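Local coordinates for protein beta-galactosidase (Bacillus circulans, PDB 4MAD) that probably hydrolyses terminal non-reducing beta-D-galactose residues from beta-D-galactosides, as a family 35 glycoside hydrolase with a TIM barrel and beta-rich domains, at residues S370-I374 with D497-E502; Y389-Y393 with V490-P494; I396-I402 with S450-V456. All coordinates share one frame; numbering follows the deposited sequence.

Contact 1: S370-I374 with D497-E502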
# COMPACT_ATOMS: atom_id res chain seq x y z
N SER A 370 -10.19 -17.37 -20.83
CA SER A 370 -11.26 -16.92 -19.98
C SER A 370 -11.73 -15.46 -20.15
O SER A 370 -12.40 -14.95 -19.32
CB SER A 370 -10.87 -17.20 -18.53
OG SER A 370 -10.53 -18.55 -18.39
N LEU A 371 -11.36 -14.80 -21.23
CA LEU A 371 -11.46 -13.37 -21.21
C LEU A 371 -12.87 -12.78 -20.97
O LEU A 371 -13.03 -11.94 -20.15
CB LEU A 371 -10.81 -12.78 -22.46
CG LEU A 371 -9.31 -13.06 -22.54
CD1 LEU A 371 -8.72 -12.68 -23.83
CD2 LEU A 371 -8.53 -12.44 -21.45
N HIS A 372 -13.88 -13.27 -21.63
CA HIS A 372 -15.20 -12.75 -21.41
C HIS A 372 -15.85 -13.20 -20.11
O HIS A 372 -16.91 -12.79 -19.76
CB HIS A 372 -16.10 -13.10 -22.54
CG HIS A 372 -15.97 -12.20 -23.72
ND1 HIS A 372 -14.80 -12.06 -24.42
CD2 HIS A 372 -16.89 -11.44 -24.34
CE1 HIS A 372 -15.00 -11.23 -25.43
NE2 HIS A 372 -16.26 -10.87 -25.42
N ARG A 373 -15.25 -14.19 -19.51
CA ARG A 373 -15.66 -14.68 -18.21
C ARG A 373 -15.31 -13.71 -17.08
O ARG A 373 -15.93 -13.66 -16.05
CB ARG A 373 -15.11 -16.07 -17.93
CG ARG A 373 -15.75 -17.17 -18.76
CD ARG A 373 -15.09 -18.53 -18.60
NE ARG A 373 -15.63 -19.52 -19.49
CZ ARG A 373 -15.15 -20.71 -19.70
NH1 ARG A 373 -14.07 -21.11 -19.11
NH2 ARG A 373 -15.74 -21.51 -20.53
N ILE A 374 -14.24 -12.99 -17.30
CA ILE A 374 -13.79 -12.06 -16.30
C ILE A 374 -13.47 -10.65 -16.82
O ILE A 374 -12.80 -9.93 -16.18
CB ILE A 374 -12.62 -12.63 -15.52
CG1 ILE A 374 -11.55 -13.08 -16.49
CG2 ILE A 374 -13.09 -13.80 -14.74
CD1 ILE A 374 -10.28 -13.38 -15.88
N ASP A 497 -14.13 -10.01 -9.48
CA ASP A 497 -15.20 -10.98 -9.44
C ASP A 497 -14.86 -12.10 -10.36
O ASP A 497 -14.97 -11.98 -11.54
CB ASP A 497 -16.50 -10.35 -9.86
CG ASP A 497 -17.56 -11.37 -10.17
OD1 ASP A 497 -17.44 -12.46 -9.67
OD2 ASP A 497 -18.49 -11.06 -10.89
N LEU A 498 -14.43 -13.19 -9.77
CA LEU A 498 -14.03 -14.35 -10.48
C LEU A 498 -15.09 -15.44 -10.63
O LEU A 498 -14.82 -16.48 -11.10
CB LEU A 498 -12.80 -14.92 -9.82
CG LEU A 498 -11.60 -14.01 -9.72
CD1 LEU A 498 -10.45 -14.72 -9.22
CD2 LEU A 498 -11.31 -13.53 -11.06
N SER A 499 -16.29 -15.14 -10.21
CA SER A 499 -17.31 -16.15 -10.08
C SER A 499 -17.73 -16.79 -11.37
O SER A 499 -18.38 -17.78 -11.34
CB SER A 499 -18.54 -15.61 -9.39
OG SER A 499 -19.19 -14.69 -10.17
N SER A 500 -17.46 -16.16 -12.48
CA SER A 500 -17.87 -16.72 -13.75
C SER A 500 -16.86 -17.65 -14.42
O SER A 500 -17.14 -18.28 -15.38
CB SER A 500 -18.35 -15.63 -14.71
OG SER A 500 -19.46 -14.97 -14.21
N LEU A 501 -15.69 -17.76 -13.84
CA LEU A 501 -14.70 -18.65 -14.34
C LEU A 501 -15.24 -20.06 -14.29
O LEU A 501 -15.97 -20.37 -13.42
CB LEU A 501 -13.48 -18.55 -13.46
CG LEU A 501 -12.49 -17.41 -13.65
CD1 LEU A 501 -11.41 -17.50 -12.68
CD2 LEU A 501 -11.95 -17.35 -15.02
N GLU A 502 -14.84 -20.87 -15.25
CA GLU A 502 -15.08 -22.30 -15.27
C GLU A 502 -13.75 -22.98 -15.53
O GLU A 502 -12.89 -22.41 -16.13
CB GLU A 502 -16.09 -22.70 -16.33
CG GLU A 502 -17.45 -22.04 -16.21
CD GLU A 502 -18.33 -22.64 -15.10
OE1 GLU A 502 -17.97 -23.66 -14.60
OE2 GLU A 502 -19.39 -22.09 -14.79
O HOH W 1 -12.56 -19.94 -17.00
O HOH W 2 -16.23 -13.65 -13.21

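Contact 2: Y389-Y393 with V490-P494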
# COMPACT_ATOMS: atom_id res chain seq x y z
N TYR A 389 -9.27 3.16 -19.61
CA TYR A 389 -10.26 2.16 -19.82
C TYR A 389 -11.08 1.98 -18.53
O TYR A 389 -11.85 1.13 -18.45
CB TYR A 389 -9.66 0.85 -20.28
CG TYR A 389 -8.88 0.92 -21.58
CD1 TYR A 389 -9.50 1.24 -22.76
CD2 TYR A 389 -7.56 0.66 -21.62
CE1 TYR A 389 -8.82 1.30 -23.91
CE2 TYR A 389 -6.88 0.71 -22.78
CZ TYR A 389 -7.53 1.04 -23.94
OH TYR A 389 -6.88 1.13 -25.14
N GLY A 390 -10.87 2.86 -17.57
CA GLY A 390 -11.53 2.78 -16.29
C GLY A 390 -11.00 1.78 -15.29
O GLY A 390 -11.73 1.38 -14.44
N GLN A 391 -9.74 1.42 -15.40
CA GLN A 391 -9.18 0.39 -14.57
C GLN A 391 -8.06 0.84 -13.62
O GLN A 391 -7.06 1.30 -14.05
CB GLN A 391 -8.61 -0.74 -15.44
CG GLN A 391 -8.09 -1.91 -14.62
CD GLN A 391 -7.37 -2.95 -15.42
OE1 GLN A 391 -7.32 -2.87 -16.61
NE2 GLN A 391 -6.81 -3.93 -14.74
N ALA A 392 -8.28 0.67 -12.34
CA ALA A 392 -7.28 1.01 -11.35
C ALA A 392 -6.16 0.03 -11.18
O ALA A 392 -5.05 0.36 -11.29
CB ALA A 392 -7.94 1.23 -9.99
N TYR A 393 -6.53 -1.20 -10.91
CA TYR A 393 -5.59 -2.24 -10.51
C TYR A 393 -5.66 -3.54 -11.33
O TYR A 393 -6.63 -3.83 -11.91
CB TYR A 393 -5.73 -2.57 -9.03
CG TYR A 393 -6.00 -1.44 -8.07
CD1 TYR A 393 -5.09 -0.44 -7.87
CD2 TYR A 393 -7.14 -1.41 -7.31
CE1 TYR A 393 -5.31 0.56 -7.00
CE2 TYR A 393 -7.40 -0.39 -6.48
CZ TYR A 393 -6.48 0.59 -6.28
OH TYR A 393 -6.73 1.60 -5.46
N VAL A 490 -9.06 -4.54 -25.87
CA VAL A 490 -8.41 -4.69 -24.59
C VAL A 490 -9.38 -5.23 -23.58
O VAL A 490 -10.53 -4.97 -23.68
CB VAL A 490 -7.85 -3.39 -24.08
CG1 VAL A 490 -6.98 -2.75 -25.09
CG2 VAL A 490 -8.94 -2.53 -23.61
N TYR A 491 -8.85 -6.02 -22.68
CA TYR A 491 -9.59 -6.64 -21.65
C TYR A 491 -9.00 -6.29 -20.29
O TYR A 491 -8.01 -6.77 -19.90
CB TYR A 491 -9.57 -8.16 -21.86
CG TYR A 491 -9.97 -8.64 -23.27
CD1 TYR A 491 -11.24 -8.99 -23.57
CD2 TYR A 491 -9.06 -8.71 -24.27
CE1 TYR A 491 -11.58 -9.40 -24.87
CE2 TYR A 491 -9.38 -9.11 -25.55
CZ TYR A 491 -10.64 -9.45 -25.85
OH TYR A 491 -10.99 -9.85 -27.11
N PRO A 492 -9.65 -5.40 -19.61
CA PRO A 492 -9.20 -5.01 -18.29
C PRO A 492 -9.48 -6.17 -17.31
O PRO A 492 -10.54 -6.68 -17.29
CB PRO A 492 -10.05 -3.81 -17.99
CG PRO A 492 -10.48 -3.31 -19.30
CD PRO A 492 -10.70 -4.50 -20.09
N LEU A 493 -8.51 -6.51 -16.48
CA LEU A 493 -8.58 -7.63 -15.58
C LEU A 493 -8.21 -7.21 -14.14
O LEU A 493 -7.17 -7.45 -13.68
CB LEU A 493 -7.70 -8.78 -16.06
CG LEU A 493 -8.01 -9.44 -17.41
CD1 LEU A 493 -6.89 -10.19 -18.06
CD2 LEU A 493 -9.21 -10.17 -17.37
N PRO A 494 -9.14 -6.54 -13.51
CA PRO A 494 -9.03 -6.10 -12.12
C PRO A 494 -9.20 -7.27 -11.11
O PRO A 494 -8.92 -7.13 -9.98
CB PRO A 494 -10.19 -5.14 -11.97
CG PRO A 494 -11.11 -5.48 -13.02
CD PRO A 494 -10.36 -6.05 -14.15

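Contact 3: I396-I402 with S450-V456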
# COMPACT_ATOMS: atom_id res chain seq x y z
N ILE A 396 -4.11 -6.34 -17.64
CA ILE A 396 -4.89 -5.94 -18.79
C ILE A 396 -4.30 -6.59 -20.02
O ILE A 396 -3.14 -6.64 -20.18
CB ILE A 396 -4.96 -4.42 -18.91
CG1 ILE A 396 -5.74 -4.01 -20.14
CG2 ILE A 396 -3.63 -3.84 -18.97
CD1 ILE A 396 -6.09 -2.66 -20.14
N VAL A 397 -5.16 -7.10 -20.86
CA VAL A 397 -4.72 -7.72 -22.05
C VAL A 397 -5.00 -6.79 -23.23
O VAL A 397 -6.07 -6.32 -23.38
CB VAL A 397 -5.45 -9.03 -22.34
CG1 VAL A 397 -5.01 -9.61 -23.60
CG2 VAL A 397 -5.24 -10.00 -21.26
N TYR A 398 -3.98 -6.57 -24.04
CA TYR A 398 -4.05 -5.74 -25.21
C TYR A 398 -3.87 -6.66 -26.44
O TYR A 398 -3.03 -7.47 -26.45
CB TYR A 398 -2.94 -4.70 -25.28
CG TYR A 398 -2.94 -3.57 -24.26
CD1 TYR A 398 -3.48 -2.34 -24.56
CD2 TYR A 398 -2.31 -3.70 -23.05
CE1 TYR A 398 -3.44 -1.33 -23.66
CE2 TYR A 398 -2.28 -2.69 -22.19
CZ TYR A 398 -2.85 -1.50 -22.48
OH TYR A 398 -2.82 -0.50 -21.63
N GLU A 399 -4.74 -6.51 -27.42
CA GLU A 399 -4.81 -7.45 -28.51
C GLU A 399 -5.03 -6.73 -29.86
O GLU A 399 -5.83 -5.85 -29.95
CB GLU A 399 -5.95 -8.40 -28.20
CG GLU A 399 -6.43 -9.34 -29.20
CD GLU A 399 -7.44 -10.34 -28.58
OE1 GLU A 399 -8.63 -10.24 -28.85
OE2 GLU A 399 -7.05 -11.15 -27.75
N THR A 400 -4.28 -7.11 -30.87
CA THR A 400 -4.42 -6.53 -32.20
C THR A 400 -3.99 -7.53 -33.23
O THR A 400 -3.22 -8.41 -32.93
CB THR A 400 -3.61 -5.25 -32.38
OG1 THR A 400 -4.04 -4.53 -33.54
CG2 THR A 400 -2.18 -5.57 -32.51
N THR A 401 -4.47 -7.34 -34.45
CA THR A 401 -4.09 -8.17 -35.55
C THR A 401 -3.17 -7.46 -36.52
O THR A 401 -3.46 -6.43 -36.99
CB THR A 401 -5.31 -8.71 -36.34
OG1 THR A 401 -6.27 -9.29 -35.46
CG2 THR A 401 -4.86 -9.75 -37.32
N ILE A 402 -2.05 -8.04 -36.80
CA ILE A 402 -1.12 -7.52 -37.76
C ILE A 402 -1.37 -8.19 -39.11
O ILE A 402 -1.42 -9.35 -39.22
CB ILE A 402 0.30 -7.80 -37.35
CG1 ILE A 402 0.61 -7.17 -36.00
CG2 ILE A 402 1.23 -7.27 -38.33
CD1 ILE A 402 1.56 -7.94 -35.20
N SER A 450 -1.11 -12.04 -38.01
CA SER A 450 -0.62 -12.41 -36.70
C SER A 450 -1.42 -11.77 -35.57
O SER A 450 -1.50 -10.59 -35.53
CB SER A 450 0.81 -11.98 -36.63
OG SER A 450 1.59 -12.72 -37.49
N LYS A 451 -1.98 -12.56 -34.68
CA LYS A 451 -2.69 -12.03 -33.55
C LYS A 451 -1.69 -11.80 -32.40
O LYS A 451 -1.13 -12.72 -31.87
CB LYS A 451 -3.81 -12.97 -33.14
CG LYS A 451 -4.63 -12.50 -32.00
CD LYS A 451 -5.46 -13.62 -31.43
CE LYS A 451 -6.62 -13.12 -30.65
NZ LYS A 451 -7.59 -14.15 -30.28
N LEU A 452 -1.53 -10.53 -32.06
CA LEU A 452 -0.62 -10.11 -31.02
C LEU A 452 -1.43 -9.85 -29.76
O LEU A 452 -2.43 -9.21 -29.80
CB LEU A 452 0.10 -8.86 -31.47
CG LEU A 452 0.95 -8.19 -30.41
CD1 LEU A 452 2.06 -9.06 -30.01
CD2 LEU A 452 1.43 -6.87 -30.86
N GLN A 453 -0.98 -10.47 -28.66
CA GLN A 453 -1.57 -10.30 -27.35
C GLN A 453 -0.48 -9.94 -26.35
O GLN A 453 0.54 -10.50 -26.36
CB GLN A 453 -2.27 -11.58 -26.91
CG GLN A 453 -3.44 -11.97 -27.75
CD GLN A 453 -4.02 -13.30 -27.38
OE1 GLN A 453 -3.39 -14.28 -27.49
NE2 GLN A 453 -5.25 -13.29 -26.94
N ILE A 454 -0.72 -8.95 -25.54
CA ILE A 454 0.22 -8.59 -24.50
C ILE A 454 -0.54 -8.52 -23.18
O ILE A 454 -1.45 -7.80 -23.07
CB ILE A 454 0.85 -7.26 -24.80
CG1 ILE A 454 1.50 -7.30 -26.17
CG2 ILE A 454 1.88 -6.92 -23.80
CD1 ILE A 454 2.28 -6.07 -26.58
N ILE A 455 -0.10 -9.31 -22.22
CA ILE A 455 -0.68 -9.31 -20.90
C ILE A 455 0.16 -8.46 -19.97
O ILE A 455 1.22 -8.83 -19.61
CB ILE A 455 -0.77 -10.74 -20.24
CG1 ILE A 455 -1.38 -11.72 -21.22
CG2 ILE A 455 -1.59 -10.67 -19.00
CD1 ILE A 455 -1.51 -13.10 -20.73
N VAL A 456 -0.39 -7.34 -19.55
CA VAL A 456 0.35 -6.37 -18.81
C VAL A 456 -0.06 -6.37 -17.33
O VAL A 456 -1.21 -6.43 -17.05
CB VAL A 456 0.23 -4.97 -19.40
CG1 VAL A 456 1.05 -4.02 -18.59
CG2 VAL A 456 0.64 -4.95 -20.81

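Contact 1: S370-I374 with D497-E502
Ile374 and Leu501 meet where two linkers run between the same pair of beta sheets: 370-374, which includes a short helical turn from about Leu371, follows strand 357-366, while 497-502 makes a type I beta turn from Leu498 to Leu501 before strand 514-522. The apolar part centres on Ile374 CG2, which lies 3.7 Å from Leu501 CD2 and 4.1 Å from Leu498 CD2. With chi1 at 53°, CG1 takes the place between the backbone N and the carbonyl carbon, leaving CG2 facing the leucines while the other branch packs on Leu493. Leu501 CD2 also touches Ser370 CB, and Phe515 packs on both Ile374 and Leu501. His372, Ile374 and Asp497 line a pocket holding 2-(2-methoxyethoxy)ethanol, probably a crystallisation component, away from the predicted active site.

No hydrogen bond passes directly between the segments; two waters bridge them. One donates to Arg373 O and to Asp497 O (2.7 Å) and accepts from Ser500 N. The other donates to Ser370 OG, itself bonded to Gly366 O, and accepts from Glu502 N. Asp497 OD1 takes Ser499 N at 3.0 Å, an Asx turn, and Ser499 OG on its syn lone pair.

The charged groups stay apart, Arg373 NH1 being 6.5 Å from Glu502 OE1. Glu502 CB sits over one face of the guanidinium, toward its rim, while the second water accepts from Arg373 NH1 at 2.8 Å, in the guanidinium plane.

Contact 2: Y389-Y393 with V490-P494
Val490 begins the contact by setting a methyl squarely on the ring of Tyr389. Its CG2 stands 3.7 Å from the ring centroid and only 4° off the normal, a CH-pi contact over the middle of the face, while CG1 reaches toward the hydroxyl end. The two side chains come from opposite directions, and Tyr389 OH is held beyond them by Ser380 OG and Leu384 N. Cutting Tyr389 back to an alanine is likely to leave Val490 CG2 without the ring it packs on, and Ser380 OG and Leu384 N without the hydroxyl.

Pro492 also points toward the loop: its CG lies 4.4 Å from Tyr389 CB, and its CB is 3.2 Å from Gln391 OE1. That oxygen is buried with no polar partner in the model; across the contact its nearest atoms are Pro492 CB and CA.

Leu493 is bonded to Phe395 through its backbone, and Gln391 NE2 merely packs beside Leu493 N, at 3.5 Å. Gln391 gets there on an extended chain with CG anti to the backbone N (chi1 -176°), and its NE2 has its acceptors in Tyr393 O, at 2.8 Å, and Phe395 O. These two bonds fix which way the amide is turned. Pro494 closes the run with its CA 3.3 Å from Tyr393 O, a CA-H...O contact; it also lines the pocket of a bound 2-(2-methoxyethoxy)ethanol, probably a crystallisation component, away from the predicted active site.

Segment 389-393 runs roughly along the strand end, in the loop linking 378-380 to 395-403, the two strands that flank 488-493 in the antiparallel sheet of the first all-beta domain.

Contact 3: I396-I402 with S450-V456
Ile396 and Val456 stand side by side at one end of two antiparallel strands, Ile396 CG2 lying 4.0 Å from Val456 CB. Next along this face, Val456 CG2 meets the edge of the Tyr398 ring, 3.9 Å from its CD2, while Ile396 CG1 lies over one face toward the rim. The phenol OH bonds to Leu384 O and Ile474 N. Farther on, Leu452 CB fills the hollow between Thr400 CG2 and Ile402 CD1, each 4.1 Å away. Leu452 and Val456 also touch Leu411 and Ile416 of strand 409-417, so this face looks into the interior between two sheets.

The other face changes from apolar to polar: Val397 CG2 packs on Ile455 CG1, then Glu399 lies beside Gln453, CG anti to the backbone N (chi1 170°) and the chain extended beyond it, so that OE2 reaches Gln453 and Lys451. Gln453 NE2 donates to Glu399 OE2 at 2.9 Å, and Lys451 NZ makes a long salt bridge to the same oxygen at 4.0 Å.

Eight backbone hydrogen bonds join the strands. With Tyr491 OH on Glu399 OE1, both carboxylate oxygens are engaged, and the amide and lysine on OE2 would probably favour the charged form.

How the contacts relate
Contact 3 is the most buried of the three, and the one joined by regular backbone hydrogen bonds; contacts 1 and 2 are partly buried and have none directly between their segments. Contact 1, lying more at the surface, relies on water, whereas contact 2 rests on a ring face, prolines and a glutamine amide. Strands 488-493 and 395-403 are sheet neighbours, so contacts 2 and 3 are joined: Tyr491 N lies 2.9 Å from Val397 O, a probable hydrogen bond. Contact 1 packs onto this sheet, Ile374 CD1 meeting Leu493 CD2 and Leu371 CD2 meeting Val397 CG2. Along the chain, 396-402/450-456 is nested within contact 2, itself nested within contact 1.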